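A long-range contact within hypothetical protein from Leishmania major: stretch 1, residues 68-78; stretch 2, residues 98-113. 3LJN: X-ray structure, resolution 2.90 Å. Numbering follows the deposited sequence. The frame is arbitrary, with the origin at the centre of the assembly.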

# COMPACT_ATOMS: atom_id res chain seq x y z
N THR A 68 29.40 3.47 -1.24
CA THR A 68 29.55 2.13 -0.66
C THR A 68 28.28 1.30 -0.83
O THR A 68 28.35 0.10 -1.12
CB THR A 68 29.85 2.22 0.86
OG1 THR A 68 30.98 3.08 1.09
CG2 THR A 68 30.11 0.85 1.45
N ALA A 69 27.12 1.92 -0.63
CA ALA A 69 25.83 1.23 -0.76
C ALA A 69 25.61 0.81 -2.21
O ALA A 69 25.31 -0.35 -2.48
CB ALA A 69 24.70 2.13 -0.31
N LYS A 70 25.78 1.76 -3.12
CA LYS A 70 25.71 1.49 -4.55
C LYS A 70 26.58 0.29 -4.91
O LYS A 70 26.13 -0.62 -5.61
CB LYS A 70 26.17 2.70 -5.35
CG LYS A 70 26.14 2.48 -6.86
CD LYS A 70 25.90 3.78 -7.65
CE LYS A 70 25.44 3.44 -9.09
NZ LYS A 70 25.35 4.62 -10.02
N TYR A 71 27.82 0.29 -4.43
CA TYR A 71 28.68 -0.84 -4.69
C TYR A 71 28.15 -2.14 -4.10
O TYR A 71 27.92 -3.09 -4.83
CB TYR A 71 30.11 -0.60 -4.22
CG TYR A 71 30.95 -1.81 -4.49
CD1 TYR A 71 31.20 -2.21 -5.79
CD2 TYR A 71 31.44 -2.61 -3.46
CE1 TYR A 71 31.93 -3.35 -6.07
CE2 TYR A 71 32.18 -3.75 -3.72
CZ TYR A 71 32.42 -4.11 -5.03
OH TYR A 71 33.15 -5.23 -5.31
N LEU A 72 27.98 -2.19 -2.78
CA LEU A 72 27.56 -3.45 -2.13
C LEU A 72 26.24 -4.01 -2.69
O LEU A 72 26.07 -5.23 -2.76
CB LEU A 72 27.45 -3.28 -0.60
CG LEU A 72 28.77 -3.25 0.19
CD1 LEU A 72 28.55 -2.75 1.58
CD2 LEU A 72 29.43 -4.61 0.24
N ALA A 73 25.32 -3.13 -3.08
CA ALA A 73 24.06 -3.54 -3.70
C ALA A 73 24.28 -4.30 -5.01
O ALA A 73 23.48 -5.14 -5.41
CB ALA A 73 23.17 -2.32 -3.95
N SER A 74 25.38 -4.00 -5.69
CA SER A 74 25.68 -4.63 -6.96
C SER A 74 26.35 -6.00 -6.82
O SER A 74 26.40 -6.77 -7.78
CB SER A 74 26.58 -3.71 -7.79
OG SER A 74 27.93 -3.78 -7.34
N VAL A 75 26.87 -6.31 -5.64
CA VAL A 75 27.68 -7.52 -5.47
C VAL A 75 26.95 -8.65 -4.73
O VAL A 75 27.30 -9.82 -4.89
CB VAL A 75 29.01 -7.20 -4.73
CG1 VAL A 75 29.66 -8.45 -4.23
CG2 VAL A 75 29.96 -6.47 -5.67
N GLY A 76 25.94 -8.30 -3.93
CA GLY A 76 25.28 -9.27 -3.08
C GLY A 76 23.88 -8.91 -2.60
O GLY A 76 23.67 -7.85 -2.00
N GLU A 77 22.95 -9.82 -2.86
CA GLU A 77 21.60 -9.77 -2.29
C GLU A 77 21.68 -10.19 -0.81
O GLU A 77 22.10 -11.33 -0.50
CB GLU A 77 20.69 -10.72 -3.08
CG GLU A 77 19.20 -10.62 -2.79
CD GLU A 77 18.36 -11.29 -3.90
OE1 GLU A 77 18.35 -12.55 -4.00
OE2 GLU A 77 17.69 -10.56 -4.67
N VAL A 78 21.29 -9.28 0.09
CA VAL A 78 21.23 -9.58 1.52
C VAL A 78 20.03 -10.46 1.83
O VAL A 78 18.91 -10.06 1.56
CB VAL A 78 21.10 -8.28 2.35
CG1 VAL A 78 20.50 -8.56 3.72
CG2 VAL A 78 22.46 -7.58 2.48
N ASP A 98 18.84 10.13 -2.05
CA ASP A 98 19.91 9.70 -2.97
C ASP A 98 20.37 8.29 -2.67
O ASP A 98 20.69 7.52 -3.59
CB ASP A 98 21.10 10.69 -3.03
CG ASP A 98 21.44 11.32 -1.66
OD1 ASP A 98 21.37 10.61 -0.63
OD2 ASP A 98 21.78 12.54 -1.64
N LEU A 99 20.38 7.93 -1.39
CA LEU A 99 20.78 6.59 -0.96
C LEU A 99 19.83 5.50 -1.44
O LEU A 99 20.22 4.36 -1.63
CB LEU A 99 20.88 6.54 0.56
CG LEU A 99 21.17 5.20 1.21
CD1 LEU A 99 22.45 4.60 0.66
CD2 LEU A 99 21.25 5.39 2.71
N VAL A 100 18.57 5.85 -1.62
CA VAL A 100 17.59 4.91 -2.12
C VAL A 100 17.76 4.69 -3.61
O VAL A 100 17.57 3.58 -4.10
CB VAL A 100 16.16 5.38 -1.81
CG1 VAL A 100 15.13 4.49 -2.50
CG2 VAL A 100 15.94 5.42 -0.31
N VAL A 101 18.10 5.75 -4.34
CA VAL A 101 18.38 5.59 -5.77
C VAL A 101 19.65 4.73 -5.95
O VAL A 101 19.64 3.75 -6.70
CB VAL A 101 18.52 6.93 -6.50
CG1 VAL A 101 18.73 6.68 -7.98
CG2 VAL A 101 17.29 7.79 -6.27
N ALA A 102 20.71 5.10 -5.24
CA ALA A 102 21.96 4.33 -5.18
C ALA A 102 21.68 2.85 -5.05
O ALA A 102 22.10 2.06 -5.88
CB ALA A 102 22.82 4.79 -3.98
N LEU A 103 20.94 2.51 -3.99
CA LEU A 103 20.58 1.14 -3.65
C LEU A 103 19.92 0.44 -4.82
O LEU A 103 20.20 -0.71 -5.10
CB LEU A 103 19.62 1.15 -2.47
CG LEU A 103 19.65 -0.07 -1.55
CD1 LEU A 103 20.60 0.17 -0.37
CD2 LEU A 103 18.25 -0.41 -1.05
N VAL A 104 19.03 1.15 -5.50
CA VAL A 104 18.28 0.60 -6.61
C VAL A 104 19.15 0.34 -7.83
O VAL A 104 19.02 -0.70 -8.47
CB VAL A 104 17.13 1.55 -7.01
CG1 VAL A 104 16.68 1.28 -8.42
CG2 VAL A 104 15.98 1.42 -6.03
N GLU A 105 20.01 1.31 -8.16
CA GLU A 105 20.93 1.20 -9.30
C GLU A 105 22.02 0.15 -9.04
O GLU A 105 22.44 -0.55 -9.94
CB GLU A 105 21.55 2.57 -9.63
CG GLU A 105 20.53 3.64 -10.07
CD GLU A 105 21.14 5.04 -10.28
OE1 GLU A 105 20.50 5.89 -10.95
OE2 GLU A 105 22.25 5.29 -9.76
N GLY A 106 22.46 0.03 -7.79
CA GLY A 106 23.30 -1.10 -7.42
C GLY A 106 22.63 -2.41 -7.79
O GLY A 106 23.23 -3.25 -8.45
N ALA A 107 21.37 -2.58 -7.40
CA ALA A 107 20.63 -3.82 -7.62
C ALA A 107 20.25 -4.04 -9.08
O ALA A 107 20.18 -5.18 -9.53
CB ALA A 107 19.39 -3.85 -6.75
N LYS A 108 19.99 -2.96 -9.82
CA LYS A 108 19.76 -3.04 -11.26
C LYS A 108 20.94 -3.69 -11.99
O LYS A 108 20.73 -4.64 -12.74
CB LYS A 108 19.48 -1.66 -11.88
CG LYS A 108 18.01 -1.22 -11.86
CD LYS A 108 17.52 -0.73 -13.25
CE LYS A 108 18.13 0.61 -13.67
NZ LYS A 108 17.35 1.80 -13.21
N GLU A 109 22.16 -3.18 -11.76
CA GLU A 109 23.38 -3.78 -12.34
C GLU A 109 23.43 -5.29 -12.12
O GLU A 109 23.84 -6.04 -13.01
CB GLU A 109 24.65 -3.16 -11.73
CG GLU A 109 25.01 -1.75 -12.24
CD GLU A 109 26.45 -1.30 -11.87
OE1 GLU A 109 27.14 -2.03 -11.11
OE2 GLU A 109 26.89 -0.21 -12.35
N ARG A 110 23.02 -5.71 -10.93
CA ARG A 110 23.08 -7.10 -10.51
C ARG A 110 22.01 -8.00 -11.13
O ARG A 110 22.15 -9.21 -11.12
CB ARG A 110 23.03 -7.15 -8.97
CG ARG A 110 22.70 -8.51 -8.35
CD ARG A 110 23.01 -8.57 -6.85
NE ARG A 110 22.29 -7.59 -6.03
CZ ARG A 110 21.00 -7.66 -5.73
NH1 ARG A 110 20.24 -8.63 -6.22
NH2 ARG A 110 20.45 -6.73 -4.95
N GLY A 111 20.93 -7.42 -11.66
CA GLY A 111 19.91 -8.21 -12.35
C GLY A 111 18.52 -8.20 -11.72
O GLY A 111 17.55 -8.53 -12.39
N GLN A 112 18.44 -7.85 -10.44
CA GLN A 112 17.15 -7.75 -9.75
C GLN A 112 16.47 -6.41 -10.04
O GLN A 112 17.09 -5.35 -9.93
CB GLN A 112 17.30 -7.90 -8.24
CG GLN A 112 15.96 -7.98 -7.52
CD GLN A 112 16.09 -8.03 -6.01
OE1 GLN A 112 17.18 -7.85 -5.44
NE2 GLN A 112 14.95 -8.25 -5.33
N MSE A 113 15.18 -6.47 -10.36
CA MSE A 113 14.44 -5.30 -10.77
C MSE A 113 13.93 -4.52 -9.56
O MSE A 113 13.81 -5.09 -8.47
CB MSE A 113 13.27 -5.71 -11.68
CG MSE A 113 13.67 -5.98 -13.15
SE MSE A 113 14.85 -4.59 -13.98
CE MSE A 113 16.55 -5.62 -14.09

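The helix of stretch 1, from Thr 68 on, and the helix 98-110 of the same chain run in roughly the same direction, their axes inclined by 29° and approaching to 6.8 Å; the two stretches together bury 622 Å². Along stretch 2 the contact opens at Leu 99, whose side-chain end reaches across so that its CD1 lies 3.5 Å from Ala 69 CB, an apolar pairing in the buried interior. One turn on, Ala 102 offers a small methyl group, and its CB sits 4.2 Å from Lys 70 CB. Leu 103 points its CA-to-CB bond away, but its carbonyl O lies 3.6 Å from Ala 73 CB. Glu 105 and Lys 70 join opposite charges at the partly exposed margin: Lys 70, extended with all four chi angles t, places NZ 3.2 Å from Glu 105 OE2 in a hydrogen-bonded salt bridge. The backbones come closest at Gly 106, whose CA is 4.3 Å from Ser 74 CA and 3.4 Å from Lys 70 O. A CB here would point toward stretch 1 and clash with Ala 73 CB and Lys 70 O, so the absence of a side chain permits this approach. Gly 106 O also receives a CA-H...O contact from Ser 74 CA at 3.2 Å. Arg 110 then reaches across to the later part of stretch 1: NE donates to Ala 73 O at 2.8 Å, nearly straight at 162°, while NH1 forms a longer salt bridge with Glu 77 OE2 at 3.6 Å. Gly 76 C and Glu 77 CB lie over one face of the guanidinium. Gly 111, with positive phi, ends the helix in a Schellman motif. Beyond it, Gln 112 OE1 accepts from Arg 110 NH1 at 3.3 Å; this oxygen also lies 2.9 Å from Glu 77 OE2, but both atoms are acceptors and do not bond.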